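Local coordinates for putative dehydratase (Mesorhizobium loti, PDB 2POZ), which is of unknown function but belongs to the mandelate racemase/muconate lactonizing enzyme group of the enolase superfamily and probably acts as a lyase, at residues Gly35-Ala40 with Ile89-Ser94; Val8-Leu13 with Ala47-Ile52. All coordinates share one frame; numbering follows the deposited sequence.

Contact 1 (Gly35-Ala40 with Ile89-Ser94)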
loop_
_atom_site.group_PDB
_atom_site.type_symbol
_atom_site.label_atom_id
_atom_site.label_comp_id
_atom_site.label_asym_id
_atom_site.label_seq_id
_atom_site.Cartn_x
_atom_site.Cartn_y
_atom_site.Cartn_z
ATOM N N GLY A 35 17.484 -20.998 -35.466
ATOM C CA GLY A 35 16.689 -20.176 -34.569
ATOM C C GLY A 35 16.064 -19.003 -35.312
ATOM O O GLY A 35 16.503 -18.667 -36.411
ATOM N N GLU A 36 15.044 -18.388 -34.721
ATOM C CA GLU A 36 14.372 -17.248 -35.343
ATOM C C GLU A 36 14.087 -16.122 -34.349
ATOM O O GLU A 36 13.624 -16.362 -33.236
ATOM C CB GLU A 36 13.058 -17.700 -35.996
ATOM C CG GLU A 36 12.359 -16.618 -36.831
ATOM C CD GLU A 36 11.205 -17.164 -37.677
ATOM O OE1 GLU A 36 11.184 -18.377 -37.948
ATOM O OE2 GLU A 36 10.325 -16.376 -38.089
ATOM N N ALA A 37 14.375 -14.892 -34.756
ATOM C CA ALA A 37 14.126 -13.728 -33.920
ATOM C C ALA A 37 12.701 -13.275 -34.239
ATOM O O ALA A 37 12.327 -13.159 -35.405
ATOM C CB ALA A 37 15.131 -12.626 -34.245
ATOM N N GLY A 38 11.906 -13.023 -33.204
ATOM C CA GLY A 38 10.520 -12.628 -33.413
ATOM C C GLY A 38 10.261 -11.240 -33.975
ATOM O O GLY A 38 9.249 -10.627 -33.643
ATOM N N ILE A 39 11.154 -10.733 -34.820
ATOM C CA ILE A 39 10.953 -9.408 -35.405
ATOM C C ILE A 39 10.661 -9.541 -36.911
ATOM O O ILE A 39 11.307 -8.908 -37.740
ATOM C CB ILE A 39 12.192 -8.511 -35.203
ATOM C CG1 ILE A 39 12.686 -8.600 -33.748
ATOM C CG2 ILE A 39 11.846 -7.063 -35.556
ATOM C CD1 ILE A 39 11.745 -7.987 -32.703
ATOM N N ALA A 40 9.678 -10.370 -37.248
ATOM C CA ALA A 40 9.294 -10.605 -38.640
ATOM C C ALA A 40 8.343 -9.525 -39.171
ATOM O O ALA A 40 8.060 -9.467 -40.367
ATOM C CB ALA A 40 8.643 -11.978 -38.768
ATOM N N ILE A 89 17.442 -6.550 -28.578
ATOM C CA ILE A 89 18.490 -7.325 -27.925
ATOM C C ILE A 89 17.966 -8.723 -27.582
ATOM O O ILE A 89 18.631 -9.732 -27.852
ATOM C CB ILE A 89 19.010 -6.624 -26.630
ATOM C CG1 ILE A 89 20.089 -7.483 -25.963
ATOM C CG2 ILE A 89 17.871 -6.409 -25.633
ATOM C CD1 ILE A 89 21.373 -7.573 -26.737
ATOM N N PHE A 90 16.763 -8.806 -27.024
ATOM C CA PHE A 90 16.258 -10.113 -26.655
ATOM C C PHE A 90 15.803 -11.008 -27.789
ATOM O O PHE A 90 15.815 -12.227 -27.644
ATOM C CB PHE A 90 15.197 -9.990 -25.557
ATOM C CG PHE A 90 15.799 -9.734 -24.203
ATOM C CD1 PHE A 90 15.593 -8.529 -23.541
ATOM C CD2 PHE A 90 16.687 -10.653 -23.654
ATOM C CE1 PHE A 90 16.279 -8.243 -22.347
ATOM C CE2 PHE A 90 17.374 -10.376 -22.467
ATOM C CZ PHE A 90 17.168 -9.166 -21.817
ATOM N N ALA A 91 15.426 -10.416 -28.920
ATOM C CA ALA A 91 15.031 -11.223 -30.070
ATOM C C ALA A 91 16.317 -11.858 -30.614
ATOM O O ALA A 91 16.312 -12.994 -31.087
ATOM C CB ALA A 91 14.365 -10.358 -31.138
ATOM N N GLY A 92 17.424 -11.124 -30.531
ATOM C CA GLY A 92 18.697 -11.652 -31.000
ATOM C C GLY A 92 19.119 -12.803 -30.097
ATOM O O GLY A 92 19.476 -13.897 -30.549
ATOM N N ILE A 93 19.064 -12.562 -28.796
ATOM C CA ILE A 93 19.425 -13.595 -27.843
ATOM C C ILE A 93 18.508 -14.810 -27.988
ATOM O O ILE A 93 18.973 -15.941 -27.950
ATOM C CB ILE A 93 19.374 -13.056 -26.398
ATOM C CG1 ILE A 93 20.514 -12.043 -26.209
ATOM C CG2 ILE A 93 19.483 -14.228 -25.390
ATOM C CD1 ILE A 93 20.530 -11.327 -24.864
ATOM N N SER A 94 17.212 -14.573 -28.186
ATOM C CA SER A 94 16.243 -15.658 -28.326
ATOM C C SER A 94 16.551 -16.556 -29.518
ATOM O O SER A 94 16.495 -17.781 -29.417
ATOM C CB SER A 94 14.815 -15.106 -28.503
ATOM O OG SER A 94 14.392 -14.333 -27.398
#

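Contact 2 (Val8-Leu13 with Ala47-Ile52)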
loop_
_atom_site.group_PDB
_atom_site.type_symbol
_atom_site.label_atom_id
_atom_site.label_comp_id
_atom_site.label_asym_id
_atom_site.label_seq_id
_atom_site.Cartn_x
_atom_site.Cartn_y
_atom_site.Cartn_z
ATOM N N VAL A 8 28.279 -18.863 -37.711
ATOM C CA VAL A 8 26.900 -18.422 -37.518
ATOM C C VAL A 8 26.459 -17.630 -38.746
ATOM O O VAL A 8 27.100 -16.650 -39.117
ATOM C CB VAL A 8 26.749 -17.494 -36.272
ATOM C CG1 VAL A 8 25.301 -17.053 -36.135
ATOM C CG2 VAL A 8 27.206 -18.217 -35.001
ATOM N N ASN A 9 25.372 -18.065 -39.373
ATOM C CA ASN A 9 24.834 -17.382 -40.545
ATOM C C ASN A 9 23.540 -16.677 -40.158
ATOM O O ASN A 9 22.714 -17.231 -39.429
ATOM C CB ASN A 9 24.551 -18.378 -41.678
ATOM C CG ASN A 9 25.816 -18.823 -42.405
ATOM O OD1 ASN A 9 25.830 -19.869 -43.050
ATOM N ND2 ASN A 9 26.871 -18.025 -42.318
ATOM N N ILE A 10 23.375 -15.456 -40.655
ATOM C CA ILE A 10 22.193 -14.656 -40.373
ATOM C C ILE A 10 21.454 -14.380 -41.674
ATOM O O ILE A 10 22.038 -13.887 -42.638
ATOM C CB ILE A 10 22.589 -13.328 -39.717
ATOM C CG1 ILE A 10 23.375 -13.614 -38.435
ATOM C CG2 ILE A 10 21.341 -12.508 -39.400
ATOM C CD1 ILE A 10 24.284 -12.496 -38.018
ATOM N N TYR A 11 20.163 -14.692 -41.680
ATOM C CA TYR A 11 19.323 -14.525 -42.857
ATOM C C TYR A 11 18.209 -13.519 -42.597
ATOM O O TYR A 11 17.532 -13.593 -41.572
ATOM C CB TYR A 11 18.706 -15.881 -43.227
ATOM C CG TYR A 11 19.722 -16.993 -43.401
ATOM C CD1 TYR A 11 20.244 -17.297 -44.658
ATOM C CD2 TYR A 11 20.193 -17.717 -42.299
ATOM C CE1 TYR A 11 21.215 -18.297 -44.819
ATOM C CE2 TYR A 11 21.166 -18.722 -42.449
ATOM C CZ TYR A 11 21.668 -19.002 -43.714
ATOM O OH TYR A 11 22.628 -19.977 -43.873
ATOM N N LEU A 12 18.038 -12.574 -43.518
ATOM C CA LEU A 12 16.987 -11.570 -43.421
ATOM C C LEU A 12 16.093 -11.819 -44.632
ATOM O O LEU A 12 16.356 -11.336 -45.723
ATOM C CB LEU A 12 17.578 -10.158 -43.465
ATOM C CG LEU A 12 16.607 -8.974 -43.467
ATOM C CD1 LEU A 12 15.591 -9.098 -42.342
ATOM C CD2 LEU A 12 17.404 -7.682 -43.334
ATOM N N LEU A 13 15.041 -12.595 -44.429
ATOM C CA LEU A 13 14.141 -12.937 -45.516
ATOM C C LEU A 13 13.124 -11.893 -45.929
ATOM O O LEU A 13 12.808 -10.957 -45.196
ATOM C CB LEU A 13 13.363 -14.211 -45.183
ATOM C CG LEU A 13 13.997 -15.594 -45.349
ATOM C CD1 LEU A 13 15.183 -15.743 -44.425
ATOM C CD2 LEU A 13 12.947 -16.657 -45.050
ATOM N N ALA A 47 17.478 -4.319 -37.788
ATOM C CA ALA A 47 18.068 -4.126 -36.470
ATOM C C ALA A 47 18.274 -5.498 -35.826
ATOM O O ALA A 47 19.323 -5.768 -35.225
ATOM C CB ALA A 47 17.151 -3.255 -35.601
ATOM N N ALA A 48 17.277 -6.367 -35.965
ATOM C CA ALA A 48 17.365 -7.712 -35.408
ATOM C C ALA A 48 18.515 -8.480 -36.075
ATOM O O ALA A 48 19.289 -9.168 -35.405
ATOM C CB ALA A 48 16.054 -8.445 -35.606
ATOM N N ALA A 49 18.623 -8.365 -37.395
ATOM C CA ALA A 49 19.707 -9.037 -38.117
ATOM C C ALA A 49 21.058 -8.517 -37.614
ATOM O O ALA A 49 21.987 -9.290 -37.388
ATOM C CB ALA A 49 19.579 -8.782 -39.622
ATOM N N GLY A 50 21.154 -7.200 -37.447
ATOM C CA GLY A 50 22.385 -6.597 -36.963
ATOM C C GLY A 50 22.752 -7.060 -35.559
ATOM O O GLY A 50 23.930 -7.275 -35.247
HETATM N N MSE A 51 21.744 -7.223 -34.707
HETATM C CA MSE A 51 21.978 -7.653 -33.331
HETATM C C MSE A 51 22.523 -9.071 -33.278
HETATM O O MSE A 51 23.457 -9.348 -32.538
HETATM C CB MSE A 51 20.697 -7.576 -32.501
HETATM C CG MSE A 51 20.905 -7.964 -31.036
HETATM SE SE MSE A 51 22.169 -6.803 -30.105
HETATM C CE MSE A 51 23.839 -7.642 -30.533
ATOM N N ILE A 52 21.939 -9.974 -34.055
ATOM C CA ILE A 52 22.423 -11.343 -34.058
ATOM C C ILE A 52 23.886 -11.348 -34.505
ATOM O O ILE A 52 24.710 -12.068 -33.943
ATOM C CB ILE A 52 21.579 -12.231 -34.978
ATOM C CG1 ILE A 52 20.136 -12.273 -34.450
ATOM C CG2 ILE A 52 22.176 -13.653 -35.035
ATOM C CD1 ILE A 52 19.190 -13.064 -35.331
#

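Contact 1 (Gly35-Ala40 with Ile89-Ser94)
A37 lays its methyl over one face of the peptide group that joins A91 to G92: CB stands above the plane, nearest the oxygen, 3.4 Å from A91 O. The A91 methyl projects to that same face, so the two CB atoms lie side by side, 3.9 Å apart. Another flat group, the F90 carbonyl, is gripped on both faces. S94 N comes from one, as the normal helical bond, and the hydroxyl from the other, with S94 OG 2.6 Å from F90 O and tilted 32° out of the carbonyl plane. That bond turns the serine hydroxyl back along its own helix. The F90 ring takes no part here; it packs on Y76 and Y260, and on F237 of the second subunit.

A91 is the centre of the interface. Besides A37, its methyl meets the flank of I39, whose CG1 comes to 3.6 Å from A91 CB, with I39 CD1 at 3.9 Å from the same atom. CG1 of I39 reaches this position because it stands beside the backbone N and anti to the carbonyl carbon (chi1 -46°). G38 bridges the two with backbone alone, its N 4.2 Å from A91 CB. The small side chains let the backbones come close, with A37 CA only 4.7 Å from A91 CA.

E36 turns the other way, and its OE1 is hydrogen-bonded to S311 OG and I314 N, at the start of helix 312-324. G38 also makes a backbone bond to G282. Strand 33-37, at one border of the antiparallel sheet, thus rests on helix 87-108 while its end reaches residues of the C-terminal part, an arrangement consistent with the N-terminal capping domain of the enolase superfamily seated against its barrel.

Contact 2 (Val8-Leu13 with Ala47-Ile52)
I10 reaches from strand 5-12 into helix 45-59, where it meets A49 and I52. Starting at CB, which leaves the strand on the helix side, the side chain splits into two branches that go to different turns. The shorter, CG2, lies anti to the backbone N and heads for A49: it sits 3.8 Å from A49 O and 4.1 Å from A49 CB, touching both the carbonyl and the methyl of that residue. The longer branch runs beside the backbone N (chi1 -58°) and meets I52. Its first carbon, I10 CG1, is 3.6 Å from I52 CG2. The chain then extends to I10 CD1, which rests 3.7 Å from the carbonyl carbon I52 C and also touches I52 CG2. The two isoleucines slide past one another in opposite directions, each lying along the other's flank.

This is a helix laid on a face of an antiparallel beta-sheet, within the alpha+beta capping domain of the enolase superfamily. The helix runs almost exactly antiparallel to the strand, at 177°, with the axes of the short segments 8.7 Å apart at closest approach. The side chains that meet across it are all hydrocarbon. Cut back to an alanine, position I10 would lose both branches, and I52 CG2 and the A49 methyl would probably be left without their main partner on this strand, with a gap between sheet and helix.

Toward the end of the strand, L12 adds a looser touch, with its CD2 4.4 Å from A49 CB. W380 of the neighbouring strand 379-383 packs on both L12 and A49, and V23 of strand 21-27, on the other flank, meets I52. M51 points away from the strand and packs on V43 of the second subunit.

Contacts 1 and 2 use the same antiparallel sheet, the first through strand 33-37 at its border, the second through strand 5-12 inside it. Both are buried, but contact 1 lies about 10 Å from the chain centre and contact 2 about 18 Å, where L12 is partly exposed. Their centres are 9 Å apart, and they meet directly: I89 CD1 lies 3.5 Å from M51 SE, and I39 packs on A48. Helix 45-59 thus touches both strand 5-12 and helix 87-108. The chemistry differs: contact 1 brings backbones together through alanine and glycine, whereas contact 2 fills a wider spacing with branched side chains.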